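Local coordinates for probable dipeptidase (Pseudomonas aeruginosa, PDB 3B40), which probably acts as a metal-dependent dipeptidase of the membrane dipeptidase family (peptidase family M19), built on a TIM-barrel fold, at residues I115-E120 / G157-G162; G334-V339 / I383-S388; S174-P179 / I243-S248; L143-S148 / S192-Q197. The protein carries 11 engineered substitutions. All coordinates share one frame; numbering follows the deposited sequence.

Contact 1: I115-E120 / G157-G162; sequences IAYSPE and GVRMFG
Y117 meets G157 and R159 at one end of the TIM barrel, where strand 113-115 runs out toward helix 119-127 and helix 148-155 gives way to strand 160-162. G157 ends its helix in a Schellman motif, with a positive phi that glycine takes readily. The lack of a side chain also lets the tyrosine ring come close: CE1 of Y117 lies 3.6 Å from CA of G157, which meets the ring at its edge. A water adds a link between the backbones here, donating to G157 O at 2.8 Å and to A116 O at 2.7 Å. V158 contributes its backbone, its O accepting from R159 NH1 at 2.7 Å with the donor above the carbonyl plane. R159 does most of the joining. Bent at chi2 (-63°), its chain turns the guanidinium back beside Y117, with CD1 of Y117 over one face and the ring and guanidinium planes 54° apart. NH1 has a further acceptor in A154 O, from the preceding helix, so the long arginine ties that helix end to the loop after strand 113-115. Q408 of helix 389-409 shares Y117 O as an acceptor. The direct polar link is the bond from R159 NE to Y117 O, 3.0 Å long and bent to 144° at the hydrogen, with the acceptor lying in the guanidinium plane.

Contact 2: G334-V339 / I383-S388; sequences GLKELV and ITRGYS
R385 lays its guanidinium against V339, whose CG1 sits over one face of the flat group, 3.5 Å from NE of R385. The two side chains approach from opposite directions, so the valine branch is pressed onto the arginine as a small hydrophobic lid. V339 CG1 stands anti to its own backbone nitrogen (chi1 175°), which holds this methyl out toward R385. A beta-branched residue suits the place, since it puts carbon on the guanidinium face and leaves the N-H groups around the rim to polar partners.

One of those partners is the backbone of the other helix. NH2 of R385 donates to K336 O at 2.8 Å, reaching a lone pair in the carbonyl plane, although the bond is bent to 134° at the hydrogen and the oxygen lies somewhat out of the guanidinium plane. K336 crosses the arginine at about a right angle, its CG 3.7 Å from NH2 of R385. The aliphatic part of the lysine thus does the touching, while its NZ stays 5.5 Å from R385 NH2 and forms a salt bridge with D340. Carboxylates probably offset the two positive charges, for R385 also pairs with D340, D343 and E381.

G386 follows the arginine with a positive phi of 103° and closes helix 375-385 in a Schellman motif. The contact therefore joins the C-terminal end of that helix to the N-terminal part of helix 335-349, which leads on to strand 354-357, while I383 and Y387 pack against helix 389-409.

Contact 3: S174-P179 / I243-S248; sequences SSRPLP and IKRNLS
R245 carries CG away from its backbone nitrogen, and a bend at chi2 (48°) then leads the chain past R176. R176 bends one bond later, at chi3 (-71°), and so turns its guanidinium toward the aliphatic part of R245. CG of R245 stands over the centre of the R176 guanidinium, and CD of R245 is 3.7 Å from CZ of R176. The two guanidinium planes are 62° apart, so the groups are not stacked: R176 presents a face to methylene carbons, while its NH1 comes to the edge of the R245 guanidinium.

Beside this pair, S175 packs into the type I beta turn from I243 to N246. Its CB lies 3.6 Å from O of K244 and its OG 3.7 Å from CA of R245, a fit that suits a small side chain; the hydroxyl also has a weak hydrogen bond with Q213 O. K244 offers CB to the backbone, 3.7 Å from O of S175, then leads away as an extended chain, as befits an exposed lysine. An ST turn, in which S174 OG accepts from R176 N at 2.9 Å, shapes the backbone just before R176.

These segments belong to loops after strands 160-162 and 230-235, on the C-terminal side of the barrel, where TIM-barrel enzymes generally have their active site. NH1 of R176 and NE of R245, both donors, approach to 3.2 Å, bringing like charges close. Q213 OE1 accepts from R176 NH1 and H234 O from R245 NH2; these neutral acceptors probably offset part of the repulsion.

Contact 4: L143-S148 / S192-Q197; sequences LGDDLS and SPLGKQ
This is a surface contact of mainly apolar character, in which the loop between strand 131-138 and helix 148-155 rests on the first turns of helix 193-205. L147, L194 and Q197 supply most of it, with D145 at its border. L147 points its branched end at the helix: CD2 comes 3.9 Å from CB of Q197, and CD1 lies 4.0 Å from O of L194. Its CG is swung away from the backbone nitrogen (chi1 -154°), which sends both methyls across to the other segment. Leucine suits the position because the fork spreads over two sites one turn apart on the helix, and it also touches A198 and R201 farther along.

L194 answers from the helix side. It has two conformers; in one of them CD2 lies 3.5 Å from O of D145 and 3.8 Å from CB of D145, the two side chains crossing at about a right angle, so this part of the contact is less certain. Q197 likewise crosses L147 at about a right angle, bringing its CB to the leucine.

Each segment has bonds of its own. G144 takes a positive phi within the type II' turn from L143 to D146, OD1 of D146 accepts from S148 OG at 2.6 Å, and S192 caps the helix by accepting from G195 N at 3.2 Å.

Between the segments, then, the contact depends on van der Waals packing, with leucine methyls set against methylenes and carbonyl oxygens. The polar groups find partners within or beside their own segments and elsewhere, D146 with Q149, S148 with K152 and S192 with D170 O.

All four contacts belong to one TIM-barrel chain of the membrane dipeptidase family. Contacts 1 and 4 alternate along the sequence and touch, F161 CE2 packing 4.0 Å from L143 CD1, although their centres are 21 Å apart. Contacts 3 and 4 also alternate, with centres 21 Å apart, but do not touch. Strand 160-162, part of contact 1, is followed by the loop of contact 3 and then by helix 193-205 of contact 4. Contact 2 comes last in the chain and lies about 40 Å from contact 4, centre to centre, across the chain's centre. Together they tie loops and helices around the parallel sheet, some side by side and others far apart.

Contact 1: I115-E120 / G157-G162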
loop_
_atom_site.group_PDB
_atom_site.type_symbol
_atom_site.label_atom_id
_atom_site.label_comp_id
_atom_site.label_asym_id
_atom_site.label_seq_id
_atom_site.Cartn_x
_atom_site.Cartn_y
_atom_site.Cartn_z
ATOM N N ILE A 115 12.072 -13.218 -8.212
ATOM C CA ILE A 115 12.026 -12.383 -7.009
ATOM C C ILE A 115 13.353 -11.636 -6.877
ATOM O O ILE A 115 14.419 -12.241 -6.969
ATOM C CB ILE A 115 11.700 -13.213 -5.738
ATOM C CG1 ILE A 115 10.327 -13.874 -5.885
ATOM C CG2 ILE A 115 11.680 -12.318 -4.478
ATOM C CD1 ILE A 115 10.021 -14.964 -4.804
ATOM N N ALA A 116 13.275 -10.319 -6.710
ATOM C CA ALA A 116 14.437 -9.459 -6.475
ATOM C C ALA A 116 14.779 -9.345 -4.984
ATOM O O ALA A 116 13.931 -8.954 -4.170
ATOM C CB ALA A 116 14.155 -8.087 -7.038
ATOM N N TYR A 117 16.014 -9.695 -4.639
ATOM C CA TYR A 117 16.504 -9.603 -3.267
ATOM C C TYR A 117 17.321 -8.340 -3.021
ATOM O O TYR A 117 17.759 -8.109 -1.890
ATOM C CB TYR A 117 17.270 -10.879 -2.854
ATOM C CG TYR A 117 16.433 -12.109 -3.074
ATOM C CD1 TYR A 117 15.384 -12.410 -2.214
ATOM C CD2 TYR A 117 16.650 -12.947 -4.169
ATOM C CE1 TYR A 117 14.575 -13.521 -2.423
ATOM C CE2 TYR A 117 15.841 -14.078 -4.382
ATOM C CZ TYR A 117 14.819 -14.347 -3.502
ATOM O OH TYR A 117 14.004 -15.443 -3.667
ATOM N N SER A 118 17.466 -7.509 -4.062
ATOM C CA SER A 118 18.184 -6.235 -3.981
ATOM C C SER A 118 17.833 -5.360 -5.201
ATOM O O SER A 118 17.285 -5.854 -6.189
ATOM C CB SER A 118 19.694 -6.492 -3.976
ATOM O OG SER A 118 20.077 -7.107 -5.194
ATOM N N PRO A 119 18.145 -4.057 -5.139
ATOM C CA PRO A 119 17.904 -3.243 -6.341
ATOM C C PRO A 119 18.699 -3.760 -7.556
ATOM O O PRO A 119 18.197 -3.696 -8.685
ATOM C CB PRO A 119 18.306 -1.834 -5.905
ATOM C CG PRO A 119 19.055 -1.990 -4.628
ATOM C CD PRO A 119 18.689 -3.268 -4.016
ATOM N N GLU A 120 19.878 -4.351 -7.318
ATOM C CA GLU A 120 20.654 -5.009 -8.391
ATOM C C GLU A 120 19.888 -6.120 -9.075
ATOM O O GLU A 120 19.804 -6.145 -10.308
ATOM C CB GLU A 120 21.995 -5.553 -7.863
ATOM C CG GLU A 120 22.990 -4.445 -7.457
ATOM C CD GLU A 120 22.540 -3.575 -6.249
ATOM O OE1 GLU A 120 22.049 -4.095 -5.210
ATOM O OE2 GLU A 120 22.699 -2.338 -6.359
ATOM N N GLY A 157 13.174 -14.134 1.931
ATOM C CA GLY A 157 13.012 -13.212 0.805
ATOM C C GLY A 157 12.337 -11.875 1.039
ATOM O O GLY A 157 12.315 -11.011 0.143
ATOM N N VAL A 158 11.806 -11.654 2.238
ATOM C CA VAL A 158 11.140 -10.374 2.510
ATOM C C VAL A 158 12.172 -9.221 2.519
ATOM O O VAL A 158 13.233 -9.339 3.130
ATOM C CB VAL A 158 10.296 -10.429 3.822
ATOM C CG1 VAL A 158 9.930 -9.007 4.323
ATOM C CG2 VAL A 158 9.057 -11.269 3.599
ATOM N N ARG A 159 11.875 -8.135 1.816
ATOM C CA ARG A 159 12.815 -7.024 1.722
ATOM C C ARG A 159 12.259 -5.668 2.191
ATOM O O ARG A 159 12.996 -4.665 2.229
ATOM C CB ARG A 159 13.378 -6.947 0.294
ATOM C CG ARG A 159 14.354 -8.080 -0.050
ATOM C CD ARG A 159 15.595 -8.038 0.818
ATOM N NE ARG A 159 16.466 -9.197 0.621
ATOM C CZ ARG A 159 16.391 -10.367 1.263
ATOM N NH1 ARG A 159 15.452 -10.622 2.172
ATOM N NH2 ARG A 159 17.272 -11.306 0.963
ATOM N N MET A 160 10.976 -5.654 2.586
ATOM C CA MET A 160 10.292 -4.446 3.073
ATOM C C MET A 160 9.244 -4.941 4.061
ATOM O O MET A 160 8.625 -5.969 3.809
ATOM C CB MET A 160 9.608 -3.680 1.901
ATOM C CG MET A 160 8.876 -2.333 2.293
ATOM S SD MET A 160 8.385 -1.101 0.986
ATOM C CE MET A 160 7.284 -2.046 -0.067
ATOM N N PHE A 161 9.072 -4.223 5.179
ATOM C CA PHE A 161 8.118 -4.570 6.239
ATOM C C PHE A 161 7.365 -3.316 6.706
ATOM O O PHE A 161 7.974 -2.281 7.077
ATOM C CB PHE A 161 8.861 -5.220 7.437
ATOM C CG PHE A 161 7.964 -5.552 8.617
ATOM C CD1 PHE A 161 7.933 -4.737 9.744
ATOM C CD2 PHE A 161 7.147 -6.665 8.583
ATOM C CE1 PHE A 161 7.090 -5.042 10.844
ATOM C CE2 PHE A 161 6.309 -6.970 9.674
ATOM C CZ PHE A 161 6.272 -6.166 10.782
ATOM N N GLY A 162 6.049 -3.393 6.633
ATOM C CA GLY A 162 5.188 -2.362 7.217
ATOM C C GLY A 162 4.559 -2.918 8.464
ATOM O O GLY A 162 4.014 -4.010 8.454
HETATM O O HOH W 1 12.204 -9.493 -2.183
#

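Contact 2: G334-V339 / I383-S388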
loop_
_atom_site.group_PDB
_atom_site.type_symbol
_atom_site.label_atom_id
_atom_site.label_comp_id
_atom_site.label_asym_id
_atom_site.label_seq_id
_atom_site.Cartn_x
_atom_site.Cartn_y
_atom_site.Cartn_z
ATOM N N GLY A 334 -9.695 10.440 -10.629
ATOM C CA GLY A 334 -9.002 10.094 -11.870
ATOM C C GLY A 334 -7.515 10.385 -11.840
ATOM O O GLY A 334 -6.935 10.623 -10.787
ATOM N N LEU A 335 -6.900 10.381 -13.019
ATOM C CA LEU A 335 -5.488 10.691 -13.162
ATOM C C LEU A 335 -5.181 12.125 -12.756
ATOM O O LEU A 335 -4.082 12.402 -12.295
ATOM C CB LEU A 335 -4.995 10.424 -14.607
ATOM C CG LEU A 335 -4.932 8.939 -15.036
ATOM C CD1 LEU A 335 -4.758 8.791 -16.543
ATOM C CD2 LEU A 335 -3.866 8.133 -14.270
ATOM N N LYS A 336 -6.140 13.029 -12.892
ATOM C CA LYS A 336 -5.895 14.416 -12.495
ATOM C C LYS A 336 -5.517 14.468 -11.014
ATOM O O LYS A 336 -4.513 15.067 -10.647
ATOM C CB LYS A 336 -7.129 15.298 -12.735
ATOM C CG LYS A 336 -6.961 16.760 -12.202
ATOM C CD LYS A 336 -8.250 17.567 -12.297
ATOM C CE LYS A 336 -8.058 19.017 -11.791
ATOM N NZ LYS A 336 -7.630 19.023 -10.332
ATOM N N GLU A 337 -6.339 13.839 -10.183
ATOM C CA GLU A 337 -6.138 13.800 -8.722
ATOM C C GLU A 337 -4.876 13.052 -8.307
ATOM O O GLU A 337 -4.135 13.496 -7.434
ATOM C CB GLU A 337 -7.355 13.172 -8.059
ATOM C CG GLU A 337 -8.576 14.105 -8.048
ATOM C CD GLU A 337 -9.484 13.986 -9.256
ATOM O OE1 GLU A 337 -9.159 13.271 -10.226
ATOM O OE2 GLU A 337 -10.567 14.620 -9.215
ATOM N N LEU A 338 -4.625 11.915 -8.947
ATOM C CA LEU A 338 -3.417 11.192 -8.665
ATOM C C LEU A 338 -2.192 12.080 -8.887
ATOM O O LEU A 338 -1.291 12.107 -8.053
ATOM C CB LEU A 338 -3.318 9.912 -9.516
ATOM C CG LEU A 338 -2.021 9.145 -9.252
ATOM C CD1 LEU A 338 -1.780 8.820 -7.762
ATOM C CD2 LEU A 338 -1.929 7.889 -10.129
ATOM N N VAL A 339 -2.145 12.793 -10.001
ATOM C CA VAL A 339 -0.957 13.625 -10.271
ATOM C C VAL A 339 -0.931 14.941 -9.464
ATOM O O VAL A 339 0.144 15.462 -9.152
ATOM C CB VAL A 339 -0.737 13.814 -11.782
ATOM C CG1 VAL A 339 0.433 14.795 -12.080
ATOM C CG2 VAL A 339 -0.440 12.443 -12.386
ATOM N N ILE A 383 3.784 13.540 -18.282
ATOM C CA ILE A 383 4.284 14.296 -19.449
ATOM C C ILE A 383 3.511 15.630 -19.615
ATOM O O ILE A 383 4.092 16.714 -19.694
ATOM C CB ILE A 383 4.196 13.440 -20.742
ATOM C CG1 ILE A 383 5.221 12.303 -20.691
ATOM C CG2 ILE A 383 4.436 14.289 -21.975
ATOM C CD1 ILE A 383 4.946 11.162 -21.686
ATOM N N THR A 384 2.193 15.531 -19.604
ATOM C CA THR A 384 1.301 16.668 -19.795
ATOM C C THR A 384 1.562 17.796 -18.771
ATOM O O THR A 384 1.484 18.986 -19.101
ATOM C CB THR A 384 -0.150 16.160 -19.754
ATOM O OG1 THR A 384 -0.327 15.225 -20.833
ATOM C CG2 THR A 384 -1.171 17.289 -19.875
ATOM N N ARG A 385 1.901 17.425 -17.543
ATOM C CA ARG A 385 2.166 18.439 -16.532
ATOM C C ARG A 385 3.554 19.016 -16.573
ATOM O O ARG A 385 3.842 19.956 -15.835
ATOM C CB ARG A 385 1.892 17.910 -15.149
ATOM C CG ARG A 385 0.480 17.534 -15.052
ATOM C CD ARG A 385 -0.143 18.023 -13.796
ATOM N NE ARG A 385 -1.412 17.349 -13.683
ATOM C CZ ARG A 385 -2.124 17.295 -12.580
ATOM N NH1 ARG A 385 -1.675 17.861 -11.459
ATOM N NH2 ARG A 385 -3.262 16.660 -12.604
ATOM N N GLY A 386 4.418 18.462 -17.410
ATOM C CA GLY A 386 5.751 19.024 -17.605
ATOM C C GLY A 386 6.909 18.318 -16.911
ATOM O O GLY A 386 8.012 18.866 -16.840
ATOM N N TYR A 387 6.677 17.107 -16.404
ATOM C CA TYR A 387 7.776 16.291 -15.866
ATOM C C TYR A 387 8.716 15.793 -16.985
ATOM O O TYR A 387 8.256 15.371 -18.057
ATOM C CB TYR A 387 7.232 15.105 -15.077
ATOM C CG TYR A 387 6.615 15.489 -13.749
ATOM C CD1 TYR A 387 5.276 15.880 -13.667
ATOM C CD2 TYR A 387 7.376 15.477 -12.579
ATOM C CE1 TYR A 387 4.701 16.220 -12.453
ATOM C CE2 TYR A 387 6.812 15.845 -11.343
ATOM C CZ TYR A 387 5.475 16.210 -11.298
ATOM O OH TYR A 387 4.909 16.585 -10.096
ATOM N N SER A 388 10.017 15.812 -16.708
ATOM C CA SER A 388 10.996 15.359 -17.667
ATOM C C SER A 388 11.060 13.854 -17.634
ATOM O O SER A 388 10.573 13.238 -16.702
ATOM C CB SER A 388 12.360 15.935 -17.345
ATOM O OG SER A 388 12.831 15.389 -16.127
#

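Contact 3: S174-P179 / I243-S248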
loop_
_atom_site.group_PDB
_atom_site.type_symbol
_atom_site.label_atom_id
_atom_site.label_comp_id
_atom_site.label_asym_id
_atom_site.label_seq_id
_atom_site.Cartn_x
_atom_site.Cartn_y
_atom_site.Cartn_z
ATOM N N SER A 174 -2.354 1.791 14.719
ATOM C CA SER A 174 -2.715 2.053 13.345
ATOM C C SER A 174 -3.273 3.481 13.217
ATOM O O SER A 174 -3.752 4.054 14.189
ATOM C CB SER A 174 -3.728 1.011 12.866
ATOM O OG SER A 174 -4.258 1.350 11.587
ATOM N N SER A 175 -3.213 4.049 12.023
ATOM C CA SER A 175 -3.926 5.298 11.759
ATOM C C SER A 175 -5.444 5.047 11.685
ATOM O O SER A 175 -6.251 5.981 11.748
ATOM C CB SER A 175 -3.408 5.940 10.473
ATOM O OG SER A 175 -3.663 5.136 9.304
ATOM N N ARG A 176 -5.827 3.773 11.553
ATOM C CA ARG A 176 -7.244 3.400 11.418
ATOM C C ARG A 176 -7.584 2.320 12.417
ATOM O O ARG A 176 -7.713 1.140 12.034
ATOM C CB ARG A 176 -7.537 2.929 9.992
ATOM C CG ARG A 176 -7.607 4.087 8.987
ATOM C CD ARG A 176 -8.004 3.566 7.613
ATOM N NE ARG A 176 -6.924 2.790 6.990
ATOM C CZ ARG A 176 -6.980 2.276 5.760
ATOM N NH1 ARG A 176 -5.940 1.587 5.274
ATOM N NH2 ARG A 176 -8.080 2.445 5.016
ATOM N N PRO A 177 -7.709 2.708 13.702
ATOM C CA PRO A 177 -8.171 1.755 14.712
ATOM C C PRO A 177 -9.585 1.279 14.353
ATOM O O PRO A 177 -10.433 2.085 13.902
ATOM C CB PRO A 177 -8.166 2.564 16.046
ATOM C CG PRO A 177 -7.978 3.994 15.698
ATOM C CD PRO A 177 -7.489 4.074 14.246
ATOM N N LEU A 178 -9.819 -0.021 14.488
ATOM C CA LEU A 178 -11.163 -0.541 14.230
ATOM C C LEU A 178 -11.976 -0.828 15.483
ATOM O O LEU A 178 -11.582 -1.674 16.309
ATOM C CB LEU A 178 -11.112 -1.844 13.460
ATOM C CG LEU A 178 -10.768 -1.859 11.987
ATOM C CD1 LEU A 178 -11.205 -3.245 11.467
ATOM C CD2 LEU A 178 -11.474 -0.709 11.259
ATOM N N PRO A 179 -13.163 -0.209 15.575
ATOM C CA PRO A 179 -14.038 -0.447 16.718
ATOM C C PRO A 179 -14.556 -1.890 16.770
ATOM O O PRO A 179 -14.828 -2.401 17.847
ATOM C CB PRO A 179 -15.172 0.545 16.507
ATOM C CG PRO A 179 -15.206 0.803 15.056
ATOM C CD PRO A 179 -13.759 0.726 14.604
ATOM N N ILE A 243 -7.707 13.047 6.093
ATOM C CA ILE A 243 -8.055 11.839 6.800
ATOM C C ILE A 243 -6.763 11.382 7.474
ATOM O O ILE A 243 -5.674 11.688 6.987
ATOM C CB ILE A 243 -8.634 10.730 5.841
ATOM C CG1 ILE A 243 -7.725 10.500 4.635
ATOM C CG2 ILE A 243 -10.065 11.067 5.391
ATOM C CD1 ILE A 243 -8.153 9.235 3.730
ATOM N N LYS A 244 -6.886 10.678 8.593
ATOM C CA LYS A 244 -5.727 10.182 9.371
ATOM C C LYS A 244 -4.861 9.206 8.608
ATOM O O LYS A 244 -3.655 9.177 8.829
ATOM C CB LYS A 244 -6.203 9.577 10.696
ATOM C CG LYS A 244 -6.800 10.670 11.560
ATOM C CD LYS A 244 -7.282 10.271 12.919
ATOM C CE LYS A 244 -7.887 11.576 13.522
ATOM N NZ LYS A 244 -8.321 11.465 14.935
ATOM N N ARG A 245 -5.487 8.440 7.714
ATOM C CA ARG A 245 -4.793 7.539 6.758
ATOM C C ARG A 245 -3.784 8.241 5.835
ATOM O O ARG A 245 -2.772 7.645 5.445
ATOM C CB ARG A 245 -5.818 6.721 5.942
ATOM C CG ARG A 245 -5.227 5.632 4.945
ATOM C CD ARG A 245 -4.157 4.685 5.526
ATOM N NE ARG A 245 -3.731 3.697 4.483
ATOM C CZ ARG A 245 -2.675 3.827 3.687
ATOM N NH1 ARG A 245 -1.834 4.858 3.815
ATOM N NH2 ARG A 245 -2.433 2.896 2.767
ATOM N N ASN A 246 -4.015 9.528 5.543
ATOM C CA ASN A 246 -3.105 10.345 4.723
ATOM C C ASN A 246 -2.005 11.052 5.558
ATOM O O ASN A 246 -2.116 11.123 6.791
ATOM C CB ASN A 246 -3.940 11.356 3.902
ATOM C CG ASN A 246 -4.620 10.711 2.687
ATOM O OD1 ASN A 246 -4.406 9.532 2.408
ATOM N ND2 ASN A 246 -5.359 11.513 1.899
ATOM N N LEU A 247 -0.967 11.573 4.886
ATOM C CA LEU A 247 0.225 12.151 5.517
ATOM C C LEU A 247 0.151 13.700 5.702
ATOM O O LEU A 247 -0.242 14.437 4.789
ATOM C CB LEU A 247 1.454 11.809 4.663
ATOM C CG LEU A 247 1.902 10.334 4.570
ATOM C CD1 LEU A 247 3.042 10.163 3.597
ATOM C CD2 LEU A 247 2.321 9.822 5.947
ATOM N N SER A 248 0.529 14.178 6.874
ATOM C CA SER A 248 0.688 15.608 7.109
ATOM C C SER A 248 1.995 15.965 6.434
ATOM O O SER A 248 2.806 15.078 6.164
ATOM C CB SER A 248 0.777 15.909 8.596
ATOM O OG SER A 248 1.935 15.309 9.167
#

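Contact 4: L143-S148 / S192-Q197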
loop_
_atom_site.group_PDB
_atom_site.type_symbol
_atom_site.label_atom_id
_atom_site.label_comp_id
_atom_site.label_asym_id
_atom_site.label_seq_id
_atom_site.Cartn_x
_atom_site.Cartn_y
_atom_site.Cartn_z
ATOM N N LEU A 143 2.552 -11.950 13.608
ATOM C CA LEU A 143 3.848 -12.344 14.163
ATOM C C LEU A 143 3.860 -12.537 15.687
ATOM O O LEU A 143 4.840 -13.057 16.219
ATOM C CB LEU A 143 4.964 -11.364 13.759
ATOM C CG LEU A 143 5.163 -10.874 12.318
ATOM C CD1 LEU A 143 6.423 -9.997 12.240
ATOM C CD2 LEU A 143 5.250 -12.065 11.369
ATOM N N GLY A 144 2.816 -12.104 16.393
ATOM C CA GLY A 144 2.791 -12.266 17.858
ATOM C C GLY A 144 3.912 -11.462 18.503
ATOM O O GLY A 144 4.237 -10.377 18.018
ATOM N N ASP A 145 4.519 -11.993 19.567
ATOM C CA ASP A 145 5.609 -11.303 20.285
ATOM C C ASP A 145 6.995 -11.752 19.845
ATOM O O ASP A 145 7.990 -11.450 20.510
ATOM C CB ASP A 145 5.516 -11.525 21.798
ATOM C CG ASP A 145 4.224 -10.988 22.415
ATOM O OD1 ASP A 145 3.674 -9.987 21.900
ATOM O OD2 ASP A 145 3.764 -11.579 23.433
ATOM N N ASP A 146 7.089 -12.450 18.721
ATOM C CA ASP A 146 8.358 -13.055 18.373
ATOM C C ASP A 146 9.147 -12.208 17.367
ATOM O O ASP A 146 8.901 -12.261 16.162
ATOM C CB ASP A 146 8.117 -14.495 17.902
ATOM C CG ASP A 146 9.384 -15.242 17.593
ATOM O OD1 ASP A 146 10.498 -14.798 17.953
ATOM O OD2 ASP A 146 9.251 -16.321 16.976
ATOM N N LEU A 147 10.106 -11.439 17.877
ATOM C CA LEU A 147 11.002 -10.614 17.045
ATOM C C LEU A 147 11.799 -11.437 16.030
ATOM O O LEU A 147 12.075 -10.976 14.910
ATOM C CB LEU A 147 11.979 -9.841 17.956
ATOM C CG LEU A 147 12.587 -8.519 17.498
ATOM C CD1 LEU A 147 11.524 -7.495 17.098
ATOM C CD2 LEU A 147 13.464 -7.962 18.608
ATOM N N SER A 148 12.159 -12.664 16.402
ATOM C CA SER A 148 12.939 -13.500 15.491
ATOM C C SER A 148 12.142 -13.876 14.241
ATOM O O SER A 148 12.716 -14.380 13.277
ATOM C CB SER A 148 13.491 -14.746 16.194
ATOM O OG SER A 148 12.454 -15.651 16.480
ATOM N N SER A 192 5.085 -0.096 20.765
ATOM C CA SER A 192 5.327 -0.793 22.029
ATOM C C SER A 192 6.837 -0.960 22.175
ATOM O O SER A 192 7.589 -0.676 21.221
ATOM C CB SER A 192 4.619 -2.157 22.044
ATOM O OG SER A 192 5.180 -3.068 21.090
ATOM N N PRO A 193 7.304 -1.407 23.357
ATOM C CA PRO A 193 8.730 -1.740 23.460
ATOM C C PRO A 193 9.225 -2.759 22.402
ATOM O O PRO A 193 10.313 -2.599 21.857
ATOM C CB PRO A 193 8.849 -2.263 24.900
ATOM C CG PRO A 193 7.768 -1.457 25.627
ATOM C CD PRO A 193 6.621 -1.552 24.667
ATOM N N LEU A 194 8.424 -3.779 22.096
ATOM C CA LEU A 194 8.817 -4.733 21.058
ATOM C C LEU A 194 8.811 -4.090 19.643
ATOM O O LEU A 194 9.702 -4.381 18.831
ATOM C CB LEU A 194 7.983 -6.022 21.151
ATOM C CG LEU A 194 8.566 -7.258 21.878
ATOM C CD1 LEU A 194 9.173 -6.966 23.248
ATOM C CD2 LEU A 194 7.520 -8.363 22.019
ATOM N N GLY A 195 7.870 -3.179 19.360
ATOM C CA GLY A 195 7.882 -2.460 18.079
ATOM C C GLY A 195 9.147 -1.617 17.917
ATOM O O GLY A 195 9.723 -1.519 16.829
ATOM N N LYS A 196 9.583 -1.001 19.010
ATOM C CA LYS A 196 10.831 -0.239 19.032
ATOM C C LYS A 196 12.053 -1.144 18.802
ATOM O O LYS A 196 12.964 -0.775 18.084
ATOM C CB LYS A 196 10.969 0.505 20.371
ATOM C CG LYS A 196 9.959 1.613 20.533
ATOM C CD LYS A 196 10.273 2.406 21.787
ATOM C CE LYS A 196 9.685 3.785 21.700
ATOM N NZ LYS A 196 8.407 3.739 22.368
ATOM N N GLN A 197 12.052 -2.320 19.411
ATOM C CA GLN A 197 13.071 -3.314 19.160
ATOM C C GLN A 197 12.988 -3.827 17.712
ATOM O O GLN A 197 14.014 -4.140 17.112
ATOM C CB GLN A 197 12.925 -4.468 20.168
ATOM C CG GLN A 197 13.271 -4.030 21.601
ATOM C CD GLN A 197 12.998 -5.084 22.656
ATOM O OE1 GLN A 197 12.982 -6.274 22.372
ATOM N NE2 GLN A 197 12.851 -4.645 23.901
#